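Local coordinates for LysR family transcriptional regulator (Vibrio vulnificus, PDB 5FHK), which probably acts as a LysR-type DNA-binding transcription factor that controls virulence genes, this chain being its regulatory domain, at residues A[11-15]-A[16-20]; A[84-87]-A[88-92]; A[27-30]-A[31-35]; A[158-162]-A[163-167]. All coordinates share one frame; numbering follows the deposited sequence.

Contact 1. Residues A[11-15]-A[16-20]; sequences ISTPY and NLTKR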
loop_
_atom_site.group_PDB
_atom_site.type_symbol
_atom_site.label_atom_id
_atom_site.label_comp_id
_atom_site.label_asym_id
_atom_site.label_seq_id
_atom_site.Cartn_x
_atom_site.Cartn_y
_atom_site.Cartn_z
ATOM N N ILE A 11 -15.471 2.184 7.781
ATOM C CA ILE A 11 -14.417 2.050 8.780
ATOM C C ILE A 11 -13.140 2.716 8.294
ATOM O O ILE A 11 -12.871 2.813 7.092
ATOM C CB ILE A 11 -14.137 0.579 9.190
ATOM C CG1 ILE A 11 -13.761 -0.305 8.003
ATOM C CG2 ILE A 11 -15.328 -0.024 9.894
ATOM C CD1 ILE A 11 -13.894 -1.847 8.336
ATOM N N SER A 12 -12.372 3.228 9.249
ATOM C CA SER A 12 -11.043 3.780 8.996
ATOM C C SER A 12 -10.000 2.920 9.697
ATOM O O SER A 12 -10.224 2.483 10.832
ATOM C CB SER A 12 -10.948 5.219 9.495
ATOM O OG SER A 12 -9.691 5.783 9.183
ATOM N N THR A 13 -8.865 2.689 9.029
ATOM C CA THR A 13 -7.780 1.832 9.496
ATOM C C THR A 13 -6.431 2.481 9.190
ATOM O O THR A 13 -6.327 3.274 8.247
ATOM C CB THR A 13 -7.822 0.450 8.825
ATOM O OG1 THR A 13 -7.671 0.624 7.409
ATOM C CG2 THR A 13 -9.147 -0.264 9.122
ATOM N N PRO A 14 -5.383 2.157 9.966
ATOM C CA PRO A 14 -4.080 2.830 9.797
ATOM C C PRO A 14 -3.356 2.431 8.515
ATOM O O PRO A 14 -3.406 1.279 8.076
ATOM C CB PRO A 14 -3.281 2.373 11.027
ATOM C CG PRO A 14 -3.935 1.115 11.465
ATOM C CD PRO A 14 -5.401 1.309 11.172
ATOM N N TYR A 15 -2.624 3.400 7.955
ATOM C CA TYR A 15 -2.172 3.297 6.563
ATOM C C TYR A 15 -1.332 2.037 6.304
ATOM O O TYR A 15 -1.713 1.166 5.502
ATOM C CB TYR A 15 -1.408 4.556 6.169
ATOM C CG TYR A 15 -0.978 4.499 4.730
ATOM C CD1 TYR A 15 -1.830 3.987 3.758
ATOM C CD2 TYR A 15 0.295 4.896 4.342
ATOM C CE1 TYR A 15 -1.438 3.895 2.434
ATOM C CE2 TYR A 15 0.692 4.805 3.024
ATOM C CZ TYR A 15 -0.183 4.305 2.076
ATOM O OH TYR A 15 0.202 4.210 0.758
ATOM N N ASN A 16 -0.203 1.903 6.984
ATOM C CA ASN A 16 0.753 0.856 6.610
ATOM C C ASN A 16 0.410 -0.536 7.117
ATOM O O ASN A 16 1.008 -1.508 6.634
ATOM C CB ASN A 16 2.132 1.202 7.129
ATOM C CG ASN A 16 2.726 2.362 6.412
ATOM O OD1 ASN A 16 2.970 2.294 5.212
ATOM N ND2 ASN A 16 2.987 3.438 7.141
ATOM N N LEU A 17 -0.524 -0.665 8.062
ATOM C CA LEU A 17 -0.726 -1.904 8.795
ATOM C C LEU A 17 -1.993 -2.627 8.401
ATOM O O LEU A 17 -2.232 -3.735 8.892
ATOM C CB LEU A 17 -0.785 -1.621 10.305
ATOM C CG LEU A 17 0.376 -0.860 10.941
ATOM C CD1 LEU A 17 0.055 -0.594 12.407
ATOM C CD2 LEU A 17 1.645 -1.671 10.837
ATOM N N THR A 18 -2.821 -2.026 7.552
ATOM C CA THR A 18 -4.154 -2.564 7.299
ATOM C C THR A 18 -4.093 -3.961 6.717
ATOM O O THR A 18 -4.803 -4.865 7.172
ATOM C CB THR A 18 -4.917 -1.642 6.360
ATOM O OG1 THR A 18 -5.322 -0.476 7.083
ATOM C CG2 THR A 18 -6.139 -2.350 5.782
ATOM N N LYS A 19 -3.243 -4.161 5.714
ATOM C CA LYS A 19 -3.184 -5.448 5.041
ATOM C C LYS A 19 -2.843 -6.567 6.025
ATOM O O LYS A 19 -3.544 -7.578 6.090
ATOM C CB LYS A 19 -2.180 -5.377 3.887
ATOM C CG LYS A 19 -1.928 -6.707 3.250
ATOM C CD LYS A 19 -2.947 -7.027 2.195
ATOM C CE LYS A 19 -2.593 -8.358 1.555
ATOM N NZ LYS A 19 -2.553 -9.444 2.588
ATOM N N ARG A 20 -1.830 -6.351 6.868
ATOM C CA ARG A 20 -1.306 -7.379 7.772
ATOM C C ARG A 20 -2.202 -7.583 8.987
ATOM O O ARG A 20 -2.521 -8.718 9.352
ATOM C CB ARG A 20 0.098 -6.989 8.240
ATOM C CG ARG A 20 1.223 -7.243 7.266
ATOM C CD ARG A 20 1.583 -8.724 7.250
ATOM N NE ARG A 20 2.397 -9.036 6.082
ATOM C CZ ARG A 20 3.696 -9.308 6.127
ATOM N NH1 ARG A 20 4.329 -9.323 7.293
ATOM N NH2 ARG A 20 4.363 -9.559 5.002
HETATM O O HOH W 1 -2.257 -1.551 4.609
#
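Thr-13 and Thr-18 meet through their hydroxyls, and the side chain of Thr-18 carries the contact. Its CB lies equally far, 3.7 Å, from Thr-13 OG1 and from Pro-14 O. At the tip, Thr-18 OG1 accepts a hydrogen bond of 2.6 Å from Thr-13 OG1. The same Thr-18 OG1 donates to Pro-14 O at 2.8 Å, coming from above the carbonyl plane by 37°. The torsion explains this: OG1 sits beside the backbone N, opposite the carbonyl carbon (chi1 -74°), which turns it back toward the strand end, at Thr-13 and Pro-14. The CG2 branch also passes Thr-13 OG1, and Thr-18 packs on Val-138 of the second subunit. Leu-17 N adds a weak bond to Pro-14 O at 3.5 Å. A water donates to Tyr-15 O and accepts from Lys-19 N. The Tyr-15 ring and the Asn-16 amide are turned 48° apart. Asn-16 OD1 accepts from Leu-136 N, its ND2 donates to His-108 O, and Tyr-15 OH bonds Tyr-15 OH of the second subunit. This is the first beta-to-alpha turn of the periplasmic-binding-protein-like fold, running from strand 9-14 into helix 18-32. In LysR relatives this turn borders the effector cleft.

Contact 2. Residues A[84-87]-A[88-92]; sequences PEYV and NAHPM
The rings of Tyr-86 and His-90 lean against each other at a slant. Their planes are 48° apart and their centroids 4.4 Å. His-90 ND1 stands over one face of the phenol, 3.2 Å above the plane and displaced to the rim. Tyr-86 CE1 and CZ both lie 3.3 Å from His-90 ND1. The same nitrogen serves the backbone: ND1 donates to Tyr-86 O, in the carbonyl plane and on a lone pair. This bond is bent, with 136° at the hydrogen, and the oxygen lies 30° out of the imidazole plane. One residue thus offers both a ring face and a carbonyl to one imidazole nitrogen. The far end of the phenol is fixed separately, since Tyr-86 OH bonds His-102 ND1 and Phe-103 N.

Met-92 folds back over the helix end, its chain bent at both chi2 and chi3. Its SD reaches Val-87 CG2 at 3.6 Å, and the two side chains cross at about a right angle. Its CE ends 3.6 Å from Tyr-86 CE2 and 3.5 Å from Val-87 CA. Met-92 also touches His-102 and Ile-169.

The backbone closes the helix. Asn-88 N donates to Pro-84 O at 2.9 Å. Weak bonds follow from Ala-89 N to Tyr-86 O and from His-90 N to Val-87 O. Helix 84-87 thus ends in a type I beta turn, Val-87 to His-90, with the histidine side chain donating to a carbonyl at the C-terminal end.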
loop_
_atom_site.group_PDB
_atom_site.type_symbol
_atom_site.label_atom_id
_atom_site.label_comp_id
_atom_site.label_asym_id
_atom_site.label_seq_id
_atom_site.Cartn_x
_atom_site.Cartn_y
_atom_site.Cartn_z
ATOM N N PRO A 84 20.991 -9.276 4.620
ATOM C CA PRO A 84 22.344 -9.837 4.821
ATOM C C PRO A 84 23.361 -9.297 3.836
ATOM O O PRO A 84 24.531 -9.123 4.194
ATOM C CB PRO A 84 22.124 -11.346 4.640
ATOM C CG PRO A 84 20.693 -11.547 5.079
ATOM C CD PRO A 84 19.952 -10.316 4.637
ATOM N N GLU A 85 22.953 -9.004 2.602
ATOM C CA GLU A 85 23.905 -8.458 1.645
ATOM C C GLU A 85 24.417 -7.092 2.099
ATOM O O GLU A 85 25.607 -6.796 1.968
ATOM C CB GLU A 85 23.262 -8.376 0.257
ATOM C CG GLU A 85 24.197 -7.881 -0.848
ATOM C CD GLU A 85 23.455 -7.527 -2.144
ATOM O OE1 GLU A 85 22.247 -7.161 -2.077
ATOM O OE2 GLU A 85 24.086 -7.627 -3.229
ATOM N N TYR A 86 23.540 -6.247 2.643
ATOM C CA TYR A 86 24.013 -4.958 3.151
ATOM C C TYR A 86 24.928 -5.135 4.360
ATOM O O TYR A 86 25.912 -4.399 4.526
ATOM C CB TYR A 86 22.831 -4.063 3.521
ATOM C CG TYR A 86 23.292 -2.698 3.978
ATOM C CD1 TYR A 86 23.554 -1.693 3.048
ATOM C CD2 TYR A 86 23.507 -2.426 5.319
ATOM C CE1 TYR A 86 23.988 -0.457 3.442
ATOM C CE2 TYR A 86 23.969 -1.193 5.724
ATOM C CZ TYR A 86 24.199 -0.205 4.782
ATOM O OH TYR A 86 24.628 1.050 5.184
ATOM N N VAL A 87 24.599 -6.089 5.225
ATOM C CA VAL A 87 25.376 -6.329 6.436
ATOM C C VAL A 87 26.772 -6.845 6.098
ATOM O O VAL A 87 27.767 -6.432 6.706
ATOM C CB VAL A 87 24.596 -7.299 7.340
ATOM C CG1 VAL A 87 25.467 -7.849 8.453
ATOM C CG2 VAL A 87 23.385 -6.598 7.908
ATOM N N ASN A 88 26.874 -7.745 5.126
ATOM C CA ASN A 88 28.163 -8.314 4.754
ATOM C C ASN A 88 28.962 -7.408 3.837
ATOM O O ASN A 88 30.015 -7.823 3.352
ATOM C CB ASN A 88 27.979 -9.678 4.078
ATOM C CG ASN A 88 27.244 -10.682 4.957
ATOM O OD1 ASN A 88 26.944 -11.796 4.516
ATOM N ND2 ASN A 88 26.950 -10.298 6.202
ATOM N N ALA A 89 28.484 -6.197 3.576
ATOM C CA ALA A 89 29.197 -5.231 2.762
ATOM C C ALA A 89 29.666 -4.017 3.549
ATOM O O ALA A 89 30.350 -3.158 2.982
ATOM C CB ALA A 89 28.312 -4.769 1.594
ATOM N N HIS A 90 29.314 -3.918 4.826
ATOM C CA HIS A 90 29.689 -2.782 5.654
ATOM C C HIS A 90 29.903 -3.282 7.068
ATOM O O HIS A 90 29.279 -4.268 7.471
ATOM C CB HIS A 90 28.610 -1.686 5.651
ATOM C CG HIS A 90 28.281 -1.174 4.287
ATOM N ND1 HIS A 90 27.084 -1.442 3.660
ATOM C CD2 HIS A 90 29.005 -0.433 3.415
ATOM C CE1 HIS A 90 27.079 -0.874 2.467
ATOM N NE2 HIS A 90 28.233 -0.254 2.295
ATOM N N PRO A 91 30.773 -2.639 7.842
ATOM C CA PRO A 91 30.813 -2.935 9.277
ATOM C C PRO A 91 29.542 -2.411 9.930
ATOM O O PRO A 91 29.144 -1.263 9.718
ATOM C CB PRO A 91 32.068 -2.199 9.765
ATOM C CG PRO A 91 32.277 -1.103 8.766
ATOM C CD PRO A 91 31.762 -1.619 7.448
ATOM N N MET A 92 28.888 -3.267 10.683
ATOM C CA MET A 92 27.586 -2.844 11.156
ATOM C C MET A 92 27.728 -1.888 12.338
ATOM O O MET A 92 28.723 -1.934 13.064
ATOM C CB MET A 92 26.741 -4.054 11.544
ATOM C CG MET A 92 26.058 -4.740 10.346
ATOM S SD MET A 92 24.944 -3.657 9.389
ATOM C CE MET A 92 25.953 -3.230 7.974
#

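Contact 3. Residues A[27-30]-A[31-35]; sequences NGFM and SQYPE
The Phe-29 ring overlaps the Tyr-33 ring one helical turn later. Phe-29 CE1 comes to 3.3 Å from Tyr-33 CD2. The ring planes are inclined by 39°, with centroids 4.9 Å apart, and the two side chains cross at about a right angle. Phe-29 CG lies beside its own carbonyl carbon (chi1 170°), which carries the ring forward to Tyr-33. The ring also meets Phe-197 edge-to-face. Gln-32 CG rests 3.9 Å above one face of the Tyr-33 ring, near its rim. Glu-35 OE2 lies in the ring plane at the edge.

The backbone joins the same pair. Tyr-33 N donates to Phe-29 O at 2.9 Å, nearly in line with the carbonyl, and Gln-32 N adds a weak bond to that oxygen. Beyond this point Pro-34 has no N-H to give. Its CA instead makes a C-H...O contact of 3.6 Å with Met-30 O. That oxygen also accepts from Arg-130 NH2 of the second subunit. Asn-27 ND2 bonds Ser-141 OG of that subunit. This is the C-terminal end of helix 18-32, followed after Tyr-33 by a proline, in the beta-alpha-beta unit that continues to strand 38-43.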
loop_
_atom_site.group_PDB
_atom_site.type_symbol
_atom_site.label_atom_id
_atom_site.label_comp_id
_atom_site.label_asym_id
_atom_site.label_seq_id
_atom_site.Cartn_x
_atom_site.Cartn_y
_atom_site.Cartn_z
ATOM N N ASN A 27 -11.707 -10.127 6.405
ATOM C CA ASN A 27 -12.142 -11.139 5.440
ATOM C C ASN A 27 -12.980 -12.210 6.135
ATOM O O ASN A 27 -13.984 -12.678 5.583
ATOM C CB ASN A 27 -10.924 -11.756 4.718
ATOM C CG ASN A 27 -10.316 -10.839 3.662
ATOM O OD1 ASN A 27 -11.022 -10.006 3.067
ATOM N ND2 ASN A 27 -8.992 -10.996 3.401
ATOM N N GLY A 28 -12.643 -12.546 7.378
ATOM C CA GLY A 28 -13.461 -13.503 8.110
ATOM C C GLY A 28 -14.834 -12.952 8.429
ATOM O O GLY A 28 -15.825 -13.684 8.411
ATOM N N PHE A 29 -14.924 -11.651 8.695
ATOM C CA PHE A 29 -16.222 -11.079 8.996
ATOM C C PHE A 29 -17.102 -11.065 7.757
ATOM O O PHE A 29 -18.276 -11.457 7.808
ATOM C CB PHE A 29 -16.052 -9.676 9.563
ATOM C CG PHE A 29 -17.341 -8.923 9.688
ATOM C CD1 PHE A 29 -18.163 -9.121 10.771
ATOM C CD2 PHE A 29 -17.756 -8.066 8.685
ATOM C CE1 PHE A 29 -19.340 -8.438 10.876
ATOM C CE2 PHE A 29 -18.949 -7.373 8.783
ATOM C CZ PHE A 29 -19.741 -7.555 9.878
ATOM N N MET A 30 -16.549 -10.593 6.636
ATOM C CA MET A 30 -17.314 -10.523 5.396
ATOM C C MET A 30 -17.769 -11.903 4.978
ATOM O O MET A 30 -18.838 -12.068 4.374
ATOM C CB MET A 30 -16.462 -9.905 4.287
ATOM C CG MET A 30 -16.221 -8.401 4.468
ATOM S SD MET A 30 -15.553 -7.621 2.989
ATOM C CE MET A 30 -13.797 -7.888 3.184
ATOM N N SER A 31 -16.916 -12.885 5.226
ATOM C CA SER A 31 -17.232 -14.267 4.964
ATOM C C SER A 31 -18.456 -14.701 5.755
ATOM O O SER A 31 -19.328 -15.389 5.222
ATOM C CB SER A 31 -16.009 -15.107 5.320
ATOM O OG SER A 31 -15.967 -16.264 4.565
ATOM N N GLN A 32 -18.563 -14.264 7.019
ATOM C CA GLN A 32 -19.654 -14.704 7.875
ATOM C C GLN A 32 -20.941 -13.920 7.625
ATOM O O GLN A 32 -22.033 -14.440 7.886
ATOM C CB GLN A 32 -19.224 -14.586 9.346
ATOM C CG GLN A 32 -20.107 -15.311 10.367
ATOM C CD GLN A 32 -19.531 -15.242 11.778
ATOM O OE1 GLN A 32 -18.336 -15.488 11.995
ATOM N NE2 GLN A 32 -20.374 -14.883 12.745
ATOM N N TYR A 33 -20.835 -12.686 7.118
ATOM C CA TYR A 33 -21.982 -11.809 6.889
ATOM C C TYR A 33 -21.924 -11.296 5.457
ATOM O O TYR A 33 -21.677 -10.110 5.214
ATOM C CB TYR A 33 -21.992 -10.655 7.886
ATOM C CG TYR A 33 -22.035 -11.109 9.318
ATOM C CD1 TYR A 33 -23.217 -11.502 9.903
ATOM C CD2 TYR A 33 -20.885 -11.192 10.066
ATOM C CE1 TYR A 33 -23.245 -11.917 11.215
ATOM C CE2 TYR A 33 -20.903 -11.598 11.369
ATOM C CZ TYR A 33 -22.086 -11.956 11.948
ATOM O OH TYR A 33 -22.099 -12.382 13.256
ATOM N N PRO A 34 -22.147 -12.177 4.478
ATOM C CA PRO A 34 -22.135 -11.735 3.068
ATOM C C PRO A 34 -23.138 -10.637 2.754
ATOM O O PRO A 34 -22.952 -9.908 1.772
ATOM C CB PRO A 34 -22.477 -13.015 2.299
ATOM C CG PRO A 34 -22.340 -14.127 3.294
ATOM C CD PRO A 34 -22.616 -13.562 4.618
ATOM N N GLU A 35 -24.222 -10.522 3.534
ATOM C CA GLU A 35 -25.215 -9.481 3.310
ATOM C C GLU A 35 -24.721 -8.095 3.713
ATOM O O GLU A 35 -25.322 -7.102 3.305
ATOM C CB GLU A 35 -26.498 -9.817 4.075
ATOM C CG GLU A 35 -26.322 -9.880 5.592
ATOM C CD GLU A 35 -25.744 -11.202 6.087
ATOM O OE1 GLU A 35 -25.460 -12.105 5.268
ATOM O OE2 GLU A 35 -25.563 -11.342 7.309
#

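Contact 4. Residues A[158-162]-A[163-167]; sequences KEYIA and DGSLV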
loop_
_atom_site.group_PDB
_atom_site.type_symbol
_atom_site.label_atom_id
_atom_site.label_comp_id
_atom_site.label_asym_id
_atom_site.label_seq_id
_atom_site.Cartn_x
_atom_site.Cartn_y
_atom_site.Cartn_z
ATOM N N LYS A 158 8.160 -9.848 10.065
ATOM C CA LYS A 158 8.494 -10.962 10.949
ATOM C C LYS A 158 8.833 -12.223 10.161
ATOM O O LYS A 158 9.749 -12.959 10.543
ATOM C CB LYS A 158 7.372 -11.225 11.953
ATOM C CG LYS A 158 6.104 -11.845 11.418
ATOM C CD LYS A 158 5.142 -12.094 12.601
ATOM C CE LYS A 158 5.136 -10.864 13.541
ATOM N NZ LYS A 158 3.842 -10.648 14.257
ATOM N N GLU A 159 8.136 -12.480 9.048
ATOM C CA GLU A 159 8.521 -13.605 8.195
ATOM C C GLU A 159 9.910 -13.392 7.593
ATOM O O GLU A 159 10.699 -14.340 7.495
ATOM C CB GLU A 159 7.462 -13.855 7.111
ATOM C CG GLU A 159 7.566 -13.033 5.834
ATOM C CD GLU A 159 6.573 -11.855 5.789
ATOM O OE1 GLU A 159 6.307 -11.229 6.847
ATOM O OE2 GLU A 159 6.075 -11.541 4.684
ATOM N N TYR A 160 10.257 -12.142 7.245
ATOM C CA TYR A 160 11.610 -11.852 6.755
ATOM C C TYR A 160 12.666 -12.130 7.816
ATOM O O TYR A 160 13.774 -12.587 7.501
ATOM C CB TYR A 160 11.724 -10.398 6.302
ATOM C CG TYR A 160 10.910 -10.052 5.094
ATOM C CD1 TYR A 160 9.560 -9.698 5.208
ATOM C CD2 TYR A 160 11.492 -10.054 3.826
ATOM C CE1 TYR A 160 8.808 -9.389 4.077
ATOM C CE2 TYR A 160 10.761 -9.744 2.706
ATOM C CZ TYR A 160 9.422 -9.410 2.831
ATOM O OH TYR A 160 8.717 -9.120 1.694
ATOM N N ILE A 161 12.356 -11.826 9.077
ATOM C CA ILE A 161 13.322 -12.054 10.144
ATOM C C ILE A 161 13.497 -13.545 10.403
ATOM O O ILE A 161 14.623 -14.037 10.546
ATOM C CB ILE A 161 12.892 -11.342 11.430
ATOM C CG1 ILE A 161 12.801 -9.834 11.190
ATOM C CG2 ILE A 161 13.881 -11.707 12.542
ATOM C CD1 ILE A 161 14.132 -9.204 11.077
ATOM N N ALA A 162 12.386 -14.261 10.536
ATOM C CA ALA A 162 12.446 -15.702 10.749
ATOM C C ALA A 162 13.236 -16.381 9.640
ATOM O O ALA A 162 14.136 -17.176 9.916
ATOM C CB ALA A 162 11.040 -16.284 10.831
ATOM N N ASP A 163 12.931 -16.054 8.374
ATOM C CA ASP A 163 13.620 -16.661 7.237
ATOM C C ASP A 163 15.086 -16.261 7.161
ATOM O O ASP A 163 15.884 -16.993 6.561
ATOM C CB ASP A 163 12.945 -16.273 5.908
ATOM C CG ASP A 163 11.663 -17.066 5.628
ATOM O OD1 ASP A 163 11.249 -17.876 6.491
ATOM O OD2 ASP A 163 11.068 -16.870 4.532
ATOM N N GLY A 164 15.459 -15.110 7.723
ATOM C CA GLY A 164 16.805 -14.603 7.565
ATOM C C GLY A 164 17.025 -13.694 6.369
ATOM O O GLY A 164 18.168 -13.284 6.136
ATOM N N SER A 165 15.979 -13.380 5.590
ATOM C CA SER A 165 16.137 -12.489 4.439
ATOM C C SER A 165 16.354 -11.040 4.862
ATOM O O SER A 165 16.884 -10.248 4.078
ATOM C CB SER A 165 14.923 -12.566 3.504
ATOM O OG SER A 165 13.689 -12.523 4.216
ATOM N N LEU A 166 15.905 -10.662 6.049
ATOM C CA LEU A 166 16.308 -9.418 6.680
ATOM C C LEU A 166 16.899 -9.768 8.038
ATOM O O LEU A 166 16.533 -10.776 8.639
ATOM C CB LEU A 166 15.131 -8.435 6.828
ATOM C CG LEU A 166 14.544 -7.833 5.546
ATOM C CD1 LEU A 166 13.207 -7.165 5.808
ATOM C CD2 LEU A 166 15.524 -6.817 4.876
ATOM N N VAL A 167 17.813 -8.930 8.510
ATOM C CA VAL A 167 18.506 -9.112 9.779
ATOM C C VAL A 167 18.196 -7.923 10.686
ATOM O O VAL A 167 18.172 -6.775 10.227
ATOM C CB VAL A 167 20.029 -9.229 9.552
ATOM C CG1 VAL A 167 20.785 -9.116 10.850
ATOM C CG2 VAL A 167 20.378 -10.537 8.836
#
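The Tyr-160 ring is met at a slant by two neighbours, Ser-165 OG and Leu-166 CD1. Both come in at the CB end of the phenol. Ser-165 OG lies 3.3 Å from Tyr-160 CD2. Leu-166 CD1 lies 3.6 Å from Tyr-160 CB, and these two side chains run side by side and point the same way. Tyr-160 CG sits beside the backbone N (chi1 -67°), which sets the ring next to the leucine. The other flat group is the Asp-163 carboxylate, whose CG lies 3.4 Å from Glu-159 O. Ile-161 adds its CD1, 3.8 Å from Leu-166 O.

The backbone oxygen of Tyr-160 gathers several donors. Leu-166 N reaches it at 3.2 Å in an almost straight bond, 177° at the hydrogen, but from well above the carbonyl plane. Ser-165 OG and Gly-164 N make weak bonds to the same oxygen. Gly-164 N is shared, with a second weak bond to Ile-161 O. The last regular helical bond runs from Asp-163 N to Glu-159 O at 2.9 Å. Gly-164 then turns the chain with a positive phi (90°), a conformation that suits glycine.

Helix 158-163 therefore ends at Gly-164, and after two more residues the chain enters strand 167-168. Tyr-160 and Leu-166 pack on helix 136-144, at Ser-144 for both and at Cys-143 for the leucine. Val-167 pairs through its backbone with Ala-82, which joins the turn to the mixed sheet through strand 68-82.

How the contacts relate
Contact 1 is buried near the middle of the chain, contact 3 is partly buried, and contacts 2 and 4 lie at the surface. Contacts 1 and 3 concern opposite ends of helix 18-32, and both reach the second subunit. Contact 1 is built on hydroxyls and a water at the helix start. The other three close helices: contact 3 with two aromatic rings, contact 2 with a histidine and a methionine, contact 4 with a glycine of positive phi. A salt bridge of 2.6 Å from Arg-20 NH2 to Glu-159 OE2 joins contacts 1 and 4. Contacts 2 and 4 pack together, with Pro-84 CD 3.1 Å from Ser-165 O. Contacts 2 and 3 are farthest apart, their centres about 46 Å distant.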